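Local coordinates for esterase (uncultured bacterium pCosCE1, PDB 7ATL), which hydrolyses carboxylic esters as a family VIII carboxylesterase with a beta-lactamase fold and also shows promiscuous acyltransferase activity, at residues I231-L237 against I247-S252; G341-S346 against E366-G370; D350-I355 against D378-G382; V274-E279 against S356-L360; S65-I71 against Y171-I175. All blocks are in the same frame, centred on the assembly; numbering follows the deposited sequence. Where two conformers were deposited one is given.

How the contacts relate
Contact 4 lies in the core and contact 5, also buried, closest to the centre of the chain; contacts 1, 2 and 3 are only partly buried. Contacts 2 and 4 meet in the main antiparallel sheet, where strands 345-350 and 355-361 are neighbours, and contact 3 takes in the turn between those strands, with Val380 packing on Val357 of contact 4. Contact 1 is a separate hairpin that touches contact 2 through Ile247 and Val342. Chemistry follows place: backbone hydrogen bonds build contact 1, glycine and Met368 packing with water bridges contact 2, a tyrosine-aspartate bond contact 3, aliphatic packing with one buried Ser-Glu hydrogen bond contact 4, and the polar cluster of the probable active site contact 5.

Contact 1. Residues I231-L237 against I247-S252; sequences IRDGMLL and IELAPS
Strands 235-237 and 247-249 run antiparallel, their short axes 4.9 Å apart at closest and 144° between directions. Met235 faces Leu249 and Leu237 faces Ile247 as hydrogen-bonded pairs; Leu236 and Glu248 form the non-hydrogen-bonded pair between them. Leu249 N donates to Met235 O (3.2 Å), while Leu237 N to Ile247 O and Ile247 N to Leu237 O each span 3.0 Å. A type II turn from Arg232 to Met235 puts Gly234 at phi 76°, a value glycine adopts easily; Gly234 N makes a weak hydrogen bond to Leu249 O (2.8 Å). These are the two arms of a beta hairpin. On one face Leu237 CD1 meets Leu249 CD1 at 3.9 Å, both rotamers mt; beyond the strands Ile231 CG2 reaches Pro251 CG at 3.6 Å. On the opposite face extended Glu248 packs its CG on Leu236 CD2 (3.5 Å) and salt-bridges Arg124; water 1 donates to Gly234 O and, weakly, to Glu248 OE2 (both 2.6 Å). Asp233 OD1 accepts from Ser252 N at 2.9 Å.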
# COMPACT_ATOMS: atom_id res chain seq x y z
N ILE A 231 14.24 -13.39 2.38
CA ILE A 231 14.58 -12.57 1.18
C ILE A 231 15.98 -11.98 1.43
O ILE A 231 16.18 -11.41 2.51
CB ILE A 231 13.50 -11.50 0.94
CG1 ILE A 231 12.16 -12.14 0.56
CG2 ILE A 231 13.98 -10.48 -0.10
CD1 ILE A 231 10.94 -11.21 0.65
N ARG A 232 16.92 -12.16 0.49
CA ARG A 232 18.28 -11.58 0.63
C ARG A 232 18.26 -10.23 -0.07
O ARG A 232 17.54 -10.10 -1.07
CB ARG A 232 19.35 -12.54 0.10
CG ARG A 232 19.60 -13.75 1.00
CD ARG A 232 20.38 -14.89 0.37
NE ARG A 232 20.24 -14.97 -1.10
CZ ARG A 232 19.53 -15.87 -1.80
NH1 ARG A 232 18.84 -16.82 -1.18
NH2 ARG A 232 19.51 -15.80 -3.13
N ASP A 233 18.96 -9.24 0.47
CA ASP A 233 19.07 -7.91 -0.16
C ASP A 233 19.33 -8.09 -1.66
O ASP A 233 20.18 -8.95 -1.98
CB ASP A 233 20.17 -7.05 0.47
CG ASP A 233 19.68 -6.14 1.59
OD1 ASP A 233 18.54 -6.38 2.07
OD2 ASP A 233 20.43 -5.21 1.99
N GLY A 234 18.59 -7.35 -2.49
CA GLY A 234 18.79 -7.26 -3.95
C GLY A 234 18.29 -8.49 -4.70
O GLY A 234 18.60 -8.63 -5.87
N MET A 235 17.48 -9.32 -4.06
CA MET A 235 16.85 -10.50 -4.72
C MET A 235 15.86 -10.04 -5.79
O MET A 235 14.98 -9.20 -5.48
CB MET A 235 16.11 -11.32 -3.66
CG MET A 235 15.90 -12.78 -3.99
SD MET A 235 15.54 -13.63 -2.44
CE MET A 235 15.97 -15.31 -2.90
N LEU A 236 15.94 -10.63 -6.99
CA LEU A 236 14.93 -10.45 -8.07
C LEU A 236 13.92 -11.60 -8.05
O LEU A 236 14.26 -12.68 -8.55
CB LEU A 236 15.63 -10.38 -9.43
CG LEU A 236 16.71 -9.30 -9.60
CD1 LEU A 236 16.99 -9.06 -11.08
CD2 LEU A 236 16.31 -8.00 -8.93
N LEU A 237 12.71 -11.33 -7.57
CA LEU A 237 11.55 -12.27 -7.46
C LEU A 237 10.61 -12.11 -8.67
O LEU A 237 10.28 -10.96 -9.00
CB LEU A 237 10.79 -11.96 -6.17
CG LEU A 237 11.53 -12.32 -4.89
CD1 LEU A 237 10.63 -12.16 -3.68
CD2 LEU A 237 12.07 -13.75 -4.96
N ILE A 247 10.66 -8.03 -9.45
CA ILE A 247 10.71 -6.98 -8.41
C ILE A 247 12.03 -7.15 -7.65
O ILE A 247 12.41 -8.32 -7.37
CB ILE A 247 9.48 -7.04 -7.48
CG1 ILE A 247 9.61 -6.06 -6.31
CG2 ILE A 247 9.24 -8.46 -6.99
CD1 ILE A 247 8.36 -5.85 -5.55
N GLU A 248 12.68 -6.04 -7.32
CA GLU A 248 13.96 -5.99 -6.58
C GLU A 248 13.66 -5.60 -5.14
O GLU A 248 13.24 -4.46 -4.93
CB GLU A 248 14.91 -4.98 -7.23
CG GLU A 248 16.33 -5.19 -6.78
CD GLU A 248 17.41 -4.25 -7.29
OE1 GLU A 248 17.20 -3.54 -8.31
OE2 GLU A 248 18.46 -4.25 -6.64
N LEU A 249 13.92 -6.50 -4.19
CA LEU A 249 13.65 -6.24 -2.76
C LEU A 249 14.96 -6.23 -1.98
O LEU A 249 15.81 -7.09 -2.23
CB LEU A 249 12.72 -7.32 -2.22
CG LEU A 249 11.32 -7.31 -2.81
CD1 LEU A 249 10.52 -8.53 -2.31
CD2 LEU A 249 10.62 -6.00 -2.49
N ALA A 250 15.07 -5.29 -1.05
CA ALA A 250 16.22 -5.13 -0.16
C ALA A 250 15.69 -4.91 1.25
O ALA A 250 15.52 -3.78 1.70
CB ALA A 250 17.10 -4.01 -0.66
N PRO A 251 15.41 -6.00 1.98
CA PRO A 251 14.92 -5.91 3.36
C PRO A 251 15.77 -5.08 4.34
O PRO A 251 15.21 -4.63 5.31
CB PRO A 251 14.81 -7.37 3.81
CG PRO A 251 14.58 -8.09 2.50
CD PRO A 251 15.47 -7.39 1.50
N SER A 252 17.03 -4.81 4.05
CA SER A 252 17.87 -3.93 4.90
C SER A 252 17.44 -2.46 4.76
O SER A 252 17.71 -1.69 5.69
CB SER A 252 19.35 -4.10 4.61
OG SER A 252 19.69 -3.58 3.33
O HOH W 1 19.42 -6.58 -7.15

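Contact 2. Residues G341-S346 against E366-G370; sequences GVYGHS and EGMSG
Glu366 opens the helix 366-369 with its side chain turned from segment 341-346, its carboxylate salt-bridged to Arg24. Gly367 CA and Gly344 CA are the closest CA pair, 3.8 Å apart. A side chain on Gly367 would strike Gly344 O, so glycine suits this place; its CA makes a CA-H...O contact of 3.4 Å with that oxygen. Gly344, at phi 137° and psi 53°, also takes a conformation that a side chain would obstruct. It and His345 face Gly341 in a classic beta bulge, with Gly344 N and His345 N donating to Gly341 O at 2.9 and 3.0 Å, where strand 337-341 turns into strand 345-350 of the main antiparallel sheet. Water 3 accepts from Ser346 OG and donates to Gly367 O, 2.7 Å each. Met368 covers most surface: its CB lies 3.3 Å from Gly341 O, and chi1 t and chi2 t carry SD to 3.6 Å from Val342 CA and 3.9 Å from Val342 CG1. Its CA lies 3.6 Å from His345 O in a second CA-H...O contact, while water 2 donates to His345 O (2.8 Å) and Met368 O (2.6 Å). Gly370 leaves helical geometry; Gly370 N donates to Glu366 O at 2.9 Å.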
# COMPACT_ATOMS: atom_id res chain seq x y z
N GLY A 341 0.03 -5.18 -0.27
CA GLY A 341 1.49 -4.94 -0.30
C GLY A 341 2.25 -6.18 -0.72
O GLY A 341 1.97 -7.27 -0.19
N VAL A 342 3.23 -6.04 -1.60
CA VAL A 342 3.98 -7.22 -2.11
C VAL A 342 4.66 -7.94 -0.94
O VAL A 342 4.83 -9.14 -1.06
CB VAL A 342 5.02 -6.85 -3.18
CG1 VAL A 342 4.38 -6.16 -4.37
CG2 VAL A 342 6.15 -6.00 -2.62
N TYR A 343 5.06 -7.28 0.14
CA TYR A 343 5.75 -7.98 1.27
C TYR A 343 4.81 -9.01 1.92
O TYR A 343 5.32 -9.93 2.59
CB TYR A 343 6.34 -7.00 2.30
CG TYR A 343 7.74 -6.53 1.97
CD1 TYR A 343 8.79 -7.43 1.91
CD2 TYR A 343 8.02 -5.20 1.74
CE1 TYR A 343 10.08 -7.02 1.62
CE2 TYR A 343 9.31 -4.77 1.46
CZ TYR A 343 10.34 -5.68 1.40
OH TYR A 343 11.61 -5.29 1.12
N GLY A 344 3.50 -8.83 1.78
CA GLY A 344 2.50 -9.89 2.04
C GLY A 344 1.30 -9.37 2.80
O GLY A 344 0.97 -9.98 3.80
N HIS A 345 0.63 -8.31 2.34
CA HIS A 345 -0.44 -7.64 3.13
C HIS A 345 -1.72 -7.48 2.31
O HIS A 345 -1.63 -7.42 1.05
CB HIS A 345 -0.01 -6.28 3.70
CG HIS A 345 1.38 -6.23 4.25
ND1 HIS A 345 1.88 -7.17 5.12
CD2 HIS A 345 2.38 -5.33 4.04
CE1 HIS A 345 3.12 -6.84 5.44
NE2 HIS A 345 3.46 -5.71 4.78
N SER A 346 -2.86 -7.46 3.01
CA SER A 346 -4.18 -7.03 2.49
C SER A 346 -4.86 -6.16 3.55
O SER A 346 -4.52 -6.26 4.73
CB SER A 346 -5.05 -8.19 2.06
OG SER A 346 -5.30 -9.08 3.13
N GLU A 366 2.27 -14.84 -0.84
CA GLU A 366 1.04 -15.53 -0.35
C GLU A 366 0.16 -14.50 0.37
O GLU A 366 -1.02 -14.42 0.05
CB GLU A 366 1.37 -16.77 0.51
CG GLU A 366 0.16 -17.49 1.10
CD GLU A 366 -0.85 -18.15 0.17
OE1 GLU A 366 -0.49 -18.47 -0.98
OE2 GLU A 366 -2.00 -18.36 0.60
N GLY A 367 0.73 -13.66 1.23
CA GLY A 367 -0.03 -12.66 2.00
C GLY A 367 -0.74 -11.61 1.14
O GLY A 367 -1.68 -10.97 1.64
N MET A 368 -0.30 -11.39 -0.10
CA MET A 368 -0.83 -10.30 -0.94
C MET A 368 -1.83 -10.90 -1.92
O MET A 368 -2.97 -10.37 -2.00
CB MET A 368 0.28 -9.62 -1.75
CG MET A 368 -0.26 -8.64 -2.78
SD MET A 368 0.98 -8.03 -3.92
CE MET A 368 1.19 -9.43 -5.03
N SER A 369 -1.38 -11.89 -2.69
CA SER A 369 -2.09 -12.43 -3.88
C SER A 369 -2.41 -13.91 -3.72
O SER A 369 -3.09 -14.43 -4.59
CB SER A 369 -1.29 -12.21 -5.13
OG SER A 369 0.00 -12.79 -5.00
N GLY A 370 -1.97 -14.56 -2.65
CA GLY A 370 -2.24 -16.00 -2.44
C GLY A 370 -3.68 -16.25 -2.03
O GLY A 370 -4.51 -15.34 -2.17
O HOH W 2 -3.38 -7.93 -1.11
O HOH W 3 -3.14 -10.54 3.88

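Contact 3. Residues D350-I355 against D378-G382; sequences DPQAAI and DAVYG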
# COMPACT_ATOMS: atom_id res chain seq x y z
N ASP A 350 -15.34 -2.34 4.51
CA ASP A 350 -16.67 -2.43 3.87
C ASP A 350 -17.57 -1.37 4.53
O ASP A 350 -17.93 -1.51 5.71
CB ASP A 350 -17.14 -3.88 3.97
CG ASP A 350 -18.53 -4.11 3.44
OD1 ASP A 350 -19.33 -3.15 3.48
OD2 ASP A 350 -18.81 -5.25 2.99
N PRO A 351 -17.93 -0.27 3.83
CA PRO A 351 -18.72 0.81 4.44
C PRO A 351 -20.13 0.35 4.85
O PRO A 351 -20.57 0.82 5.85
CB PRO A 351 -18.80 1.89 3.36
CG PRO A 351 -18.65 1.11 2.07
CD PRO A 351 -17.67 0.00 2.41
N GLN A 352 -20.73 -0.60 4.11
CA GLN A 352 -22.10 -1.10 4.40
C GLN A 352 -22.05 -1.96 5.69
O GLN A 352 -22.99 -1.81 6.51
CB GLN A 352 -22.70 -1.77 3.15
CG GLN A 352 -23.38 -0.79 2.18
CD GLN A 352 -23.45 -1.22 0.73
OE1 GLN A 352 -23.65 -2.39 0.40
NE2 GLN A 352 -23.29 -0.27 -0.17
N ALA A 353 -21.02 -2.79 5.87
CA ALA A 353 -20.97 -3.71 7.04
C ALA A 353 -20.30 -3.02 8.23
O ALA A 353 -20.26 -3.64 9.27
CB ALA A 353 -20.29 -5.00 6.65
N ALA A 354 -19.81 -1.80 8.06
CA ALA A 354 -19.00 -1.00 9.02
C ALA A 354 -17.78 -1.77 9.54
O ALA A 354 -17.42 -1.57 10.73
CB ALA A 354 -19.89 -0.55 10.15
N ILE A 355 -17.13 -2.59 8.71
CA ILE A 355 -15.99 -3.43 9.18
C ILE A 355 -14.68 -3.00 8.49
O ILE A 355 -14.73 -2.57 7.33
CB ILE A 355 -16.24 -4.94 9.02
CG1 ILE A 355 -16.34 -5.36 7.56
CG2 ILE A 355 -17.47 -5.42 9.80
CD1 ILE A 355 -15.66 -6.67 7.32
N ASP A 378 -13.19 -14.29 3.64
CA ASP A 378 -14.29 -15.27 3.81
C ASP A 378 -14.56 -15.54 5.31
O ASP A 378 -15.75 -15.52 5.72
CB ASP A 378 -13.98 -16.52 2.99
CG ASP A 378 -14.13 -16.28 1.50
OD1 ASP A 378 -14.31 -15.10 1.11
OD2 ASP A 378 -14.10 -17.26 0.75
N ALA A 379 -13.54 -15.73 6.13
CA ALA A 379 -13.71 -15.97 7.58
C ALA A 379 -14.41 -14.77 8.23
O ALA A 379 -15.15 -14.99 9.19
CB ALA A 379 -12.39 -16.26 8.26
N VAL A 380 -14.18 -13.54 7.76
CA VAL A 380 -14.79 -12.34 8.39
C VAL A 380 -16.31 -12.37 8.16
O VAL A 380 -17.05 -12.12 9.11
CB VAL A 380 -14.13 -11.04 7.89
CG1 VAL A 380 -14.86 -9.80 8.39
CG2 VAL A 380 -12.67 -10.98 8.29
N TYR A 381 -16.75 -12.72 6.95
CA TYR A 381 -18.18 -12.70 6.56
C TYR A 381 -18.88 -14.07 6.79
O TYR A 381 -20.08 -14.17 6.49
CB TYR A 381 -18.30 -12.23 5.10
CG TYR A 381 -17.88 -10.81 4.79
CD1 TYR A 381 -16.60 -10.51 4.36
CD2 TYR A 381 -18.78 -9.77 4.85
CE1 TYR A 381 -16.22 -9.21 4.06
CE2 TYR A 381 -18.43 -8.47 4.55
CZ TYR A 381 -17.14 -8.17 4.14
OH TYR A 381 -16.80 -6.88 3.82
N GLY A 382 -18.18 -15.11 7.27
CA GLY A 382 -18.78 -16.41 7.68
C GLY A 382 -19.67 -17.04 6.62
O GLY A 382 -19.27 -17.10 5.46
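The turn that joins strands 345-350 and 355-361 of the main antiparallel sheet meets the end of the C-terminal helix 372-381 here, chiefly through Tyr381. The turn includes a G1 beta bulge, in which Ala354 and Ile355 both face Asp350; Ala354 takes the positive phi of 53° at this position. The backbones stay well apart, with CA atoms of Ile355 and Val380 9.0 Å from each other, so side chains bridge the gap. Tyr381 suits the task because its long, rigid ring carries a hydroxyl beyond an apolar surface: chi1 m directs the ring across to the turn, with Ala353 CB 4.5 Å from CE2 of Tyr381. Ile355, buried and with chi1 p, fills the space between ring and helix. Its CD1 lies 3.8 Å from Tyr381 CZ and 3.4 Å from Val380 CG1, and this apolar contact joins the strand end to the helix. The branched Val380 also reaches Ile32 of strand 27-34. Asp350 is the polar counterpart, its carboxylate divided between two tasks. OD1 of Asp350 accepts from Ala353 N at 2.9 Å, an Asx motif that ties down the turn, whereas OD2 accepts from His333 as well as from the tyrosine. At the edge of the aromatic ring, Tyr381 OH donates its hydrogen bond to Asp350 OD2 at 2.7 Å.

Contact 4. Residues V274-E279 against S356-L360; sequences VLQLVE and SVVAL
This is a buried helix-on-sheet contact, in which helix 271-283 packs against strand 355-361 of the main antiparallel sheet, part of the alpha/beta domain of the beta-lactamase fold. Within the segments, helix 274-279 and strand 356-360 have axes 8.4 Å apart at closest and run at 149° between N-to-C directions. Leu275 lies nearest Val358 (CA to CA 6.2 Å) and Glu279 nearest Ser356 (6.4 Å between CA atoms). Alternation along the strand directs Ser356, Val358 and Leu360 toward the helix, while Val357 points away. Val274 and Val278, one helical turn apart and both chi1 t, present compact branched side chains to the sheet. Val358, also chi1 t, sets its CG2 3.6 Å from Val274 CG1 and 4.4 Å from Val278 CG2; that same Val358 methyl is 4.2 Å from Leu275 CB. Leu360 CD1 reaches Val274 CG2 at 4.4 Å. At the other end, small Ser356 admits Val278 CG1 to 3.7 Å and Leu275 CD1 to 3.8 Å from its CB. With chi1 m, Ser356 OG donates to Glu279 OE2 at 2.7 Å, satisfying a buried hydroxyl, and Arg282 balances the glutamate charge by a salt bridge. Strands 27-34 and 345-350 flank the strand through backbone hydrogen bonds, while Val274 and Leu277 carry the helix packing onward to Tyr70 of helix 67-80.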
# COMPACT_ATOMS: atom_id res chain seq x y z
N VAL A 274 -2.13 0.64 11.11
CA VAL A 274 -2.84 0.48 9.80
C VAL A 274 -4.36 0.47 10.06
O VAL A 274 -5.10 1.02 9.22
CB VAL A 274 -2.37 -0.78 9.07
CG1 VAL A 274 -3.17 -1.07 7.80
CG2 VAL A 274 -0.88 -0.71 8.75
N LEU A 275 -4.81 -0.12 11.16
CA LEU A 275 -6.25 -0.22 11.47
C LEU A 275 -6.79 1.18 11.76
O LEU A 275 -7.92 1.46 11.33
CB LEU A 275 -6.48 -1.15 12.65
CG LEU A 275 -7.95 -1.31 13.04
CD1 LEU A 275 -8.80 -1.71 11.85
CD2 LEU A 275 -8.11 -2.32 14.15
N GLN A 276 -6.01 2.01 12.47
CA GLN A 276 -6.34 3.44 12.72
C GLN A 276 -6.54 4.11 11.37
O GLN A 276 -7.55 4.81 11.19
CB GLN A 276 -5.21 4.18 13.46
CG GLN A 276 -5.21 4.01 14.98
CD GLN A 276 -6.59 4.31 15.51
OE1 GLN A 276 -7.13 5.42 15.35
NE2 GLN A 276 -7.21 3.29 16.08
N LEU A 277 -5.59 3.90 10.45
CA LEU A 277 -5.65 4.49 9.09
C LEU A 277 -6.94 4.05 8.37
O LEU A 277 -7.62 4.90 7.77
CB LEU A 277 -4.40 4.06 8.32
CG LEU A 277 -4.48 4.25 6.81
CD1 LEU A 277 -4.61 5.74 6.50
CD2 LEU A 277 -3.28 3.63 6.11
N VAL A 278 -7.25 2.76 8.38
CA VAL A 278 -8.39 2.21 7.59
C VAL A 278 -9.72 2.69 8.20
O VAL A 278 -10.62 3.09 7.41
CB VAL A 278 -8.30 0.68 7.47
CG1 VAL A 278 -9.51 0.09 6.77
CG2 VAL A 278 -7.02 0.25 6.75
N GLU A 279 -9.87 2.67 9.53
CA GLU A 279 -11.07 3.21 10.22
C GLU A 279 -11.27 4.68 9.81
O GLU A 279 -12.39 5.04 9.38
CB GLU A 279 -10.95 3.07 11.74
CG GLU A 279 -11.56 1.78 12.26
CD GLU A 279 -13.05 1.70 12.00
OE1 GLU A 279 -13.78 2.51 12.64
OE2 GLU A 279 -13.46 0.87 11.14
N SER A 356 -13.57 -3.08 9.21
CA SER A 356 -12.19 -2.90 8.70
C SER A 356 -11.41 -4.19 9.01
O SER A 356 -11.60 -4.80 10.10
CB SER A 356 -11.53 -1.67 9.27
OG SER A 356 -12.31 -0.49 9.09
N VAL A 357 -10.59 -4.62 8.06
CA VAL A 357 -9.75 -5.83 8.16
C VAL A 357 -8.32 -5.43 7.81
O VAL A 357 -8.13 -4.78 6.81
CB VAL A 357 -10.28 -6.94 7.24
CG1 VAL A 357 -9.34 -8.13 7.14
CG2 VAL A 357 -11.66 -7.36 7.68
N VAL A 358 -7.37 -5.79 8.65
CA VAL A 358 -5.91 -5.63 8.38
C VAL A 358 -5.27 -7.02 8.51
O VAL A 358 -5.43 -7.67 9.56
CB VAL A 358 -5.26 -4.62 9.33
CG1 VAL A 358 -3.75 -4.68 9.25
CG2 VAL A 358 -5.75 -3.21 9.07
N ALA A 359 -4.57 -7.46 7.48
CA ALA A 359 -3.93 -8.79 7.42
C ALA A 359 -2.48 -8.61 6.97
O ALA A 359 -2.22 -8.68 5.75
CB ALA A 359 -4.72 -9.65 6.49
N LEU A 360 -1.59 -8.32 7.91
CA LEU A 360 -0.13 -8.16 7.65
C LEU A 360 0.53 -9.53 7.76
O LEU A 360 0.25 -10.21 8.74
CB LEU A 360 0.46 -7.17 8.66
CG LEU A 360 -0.14 -5.76 8.62
CD1 LEU A 360 0.73 -4.79 9.41
CD2 LEU A 360 -0.33 -5.25 7.20

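Contact 5. Residues S65-I71 against Y171-I175; sequences SVSKPYI and YSLAI
Segment 65-71 enters helix 67-80, with Lys68 N bonded to Ser65 O at 3.0 Å; segment 171-175 leads through N-cap Leu173 into helix 174-186. Lys68 and Ile175 CA atoms come closest, 6.3 Å. Ser65 (chi1 m) and Tyr171 (chi1 t, chi2 48°) share a hydrogen bond at the ring edge, OG to OH 2.5 Å, though OG is less surely placed. Lys68 (m-t-t-p) brings NZ to 2.9 Å from Ser65 OG and 3.1 Å from Tyr171 OH; NZ also hydrogen-bonds Tyr123 and the Gly264 carbonyl. Ser65 and Lys68 match the SxxK motif of serine beta-lactamases and family VIII esterases; Ser65 is probably the nucleophile, and Tyr171 probably the conserved tyrosine completing a Ser-Lys-Tyr centre. Farther along the lysine stem, Ile175, m at both chi angles, sets CG1 3.9 Å from Lys68 CG and CG2 4.0 Å from Ile71 CB, an apolar wall. Ser172 OG accepts from Ala174 N (2.9 Å), an ST turn. Helix 67-80 packs through Pro69 and Tyr70 on helix 271-283, and Val66 touches strand 345-350.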
# COMPACT_ATOMS: atom_id res chain seq x y z
N SER A 65 3.36 -1.37 -0.55
CA SER A 65 2.27 -0.49 -1.04
C SER A 65 1.25 -0.13 0.05
O SER A 65 0.42 0.74 -0.20
CB SER A 65 1.58 -1.06 -2.22
OG SER A 65 2.44 -1.03 -3.35
N VAL A 66 1.34 -0.70 1.24
CA VAL A 66 0.49 -0.20 2.36
C VAL A 66 0.96 1.21 2.72
O VAL A 66 0.20 1.90 3.41
CB VAL A 66 0.45 -1.16 3.56
CG1 VAL A 66 -0.39 -0.60 4.70
CG2 VAL A 66 -0.09 -2.51 3.12
N SER A 67 2.09 1.66 2.19
CA SER A 67 2.58 3.06 2.26
C SER A 67 1.60 4.03 1.55
O SER A 67 1.48 5.20 1.98
CB SER A 67 3.99 3.20 1.68
OG SER A 67 4.92 2.27 2.23
N LYS A 68 0.94 3.59 0.49
CA LYS A 68 0.12 4.46 -0.40
C LYS A 68 -1.06 5.11 0.33
O LYS A 68 -1.26 6.32 0.22
CB LYS A 68 -0.30 3.65 -1.63
CG LYS A 68 0.88 3.33 -2.52
CD LYS A 68 0.54 2.56 -3.75
CE LYS A 68 1.67 2.63 -4.76
NZ LYS A 68 2.75 1.66 -4.46
N PRO A 69 -1.94 4.35 1.02
CA PRO A 69 -3.09 4.96 1.68
C PRO A 69 -2.66 5.96 2.77
O PRO A 69 -3.32 6.97 2.91
CB PRO A 69 -3.91 3.79 2.22
CG PRO A 69 -2.97 2.64 2.19
CD PRO A 69 -1.99 2.89 1.07
N TYR A 70 -1.54 5.68 3.45
CA TYR A 70 -0.87 6.60 4.39
C TYR A 70 -0.60 7.96 3.72
O TYR A 70 -0.98 8.99 4.29
CB TYR A 70 0.40 5.97 4.97
CG TYR A 70 0.16 5.16 6.22
CD1 TYR A 70 -0.45 5.72 7.33
CD2 TYR A 70 0.51 3.82 6.29
CE1 TYR A 70 -0.67 4.99 8.48
CE2 TYR A 70 0.29 3.07 7.43
CZ TYR A 70 -0.29 3.66 8.53
OH TYR A 70 -0.51 2.94 9.65
N ILE A 71 0.06 7.97 2.56
CA ILE A 71 0.52 9.24 1.93
C ILE A 71 -0.65 9.86 1.16
O ILE A 71 -0.73 11.12 1.11
CB ILE A 71 1.78 9.04 1.07
CG1 ILE A 71 2.90 8.39 1.87
CG2 ILE A 71 2.23 10.36 0.47
CD1 ILE A 71 3.38 9.20 3.04
N TYR A 171 -0.86 0.96 -12.52
CA TYR A 171 -0.24 0.99 -11.18
C TYR A 171 1.16 1.57 -11.32
O TYR A 171 1.87 1.14 -12.22
CB TYR A 171 -0.21 -0.41 -10.57
CG TYR A 171 0.02 -0.41 -9.09
CD1 TYR A 171 -0.69 0.41 -8.24
CD2 TYR A 171 0.92 -1.29 -8.54
CE1 TYR A 171 -0.49 0.39 -6.87
CE2 TYR A 171 1.15 -1.32 -7.18
CZ TYR A 171 0.43 -0.48 -6.34
OH TYR A 171 0.66 -0.56 -5.00
N SER A 172 1.54 2.51 -10.47
CA SER A 172 2.63 3.43 -10.82
C SER A 172 3.39 3.95 -9.60
O SER A 172 2.97 3.77 -8.46
CB SER A 172 2.08 4.56 -11.64
OG SER A 172 1.46 5.52 -10.81
N LEU A 173 4.52 4.58 -9.91
CA LEU A 173 5.31 5.44 -9.00
C LEU A 173 4.57 6.74 -8.67
O LEU A 173 5.21 7.61 -8.11
CB LEU A 173 6.61 5.74 -9.73
CG LEU A 173 7.68 4.65 -9.63
CD1 LEU A 173 8.80 4.90 -10.64
CD2 LEU A 173 8.22 4.59 -8.21
N ALA A 174 3.28 6.87 -8.98
CA ALA A 174 2.57 8.15 -8.81
C ALA A 174 2.64 8.61 -7.36
O ALA A 174 2.68 9.83 -7.13
CB ALA A 174 1.13 8.08 -9.27
N ILE A 175 2.59 7.69 -6.40
CA ILE A 175 2.49 8.09 -4.96
C ILE A 175 3.88 8.53 -4.48
O ILE A 175 3.94 9.36 -3.56
CB ILE A 175 1.82 6.99 -4.09
CG1 ILE A 175 0.44 6.61 -4.62
CG2 ILE A 175 1.70 7.44 -2.64
CD1 ILE A 175 -0.50 7.79 -4.80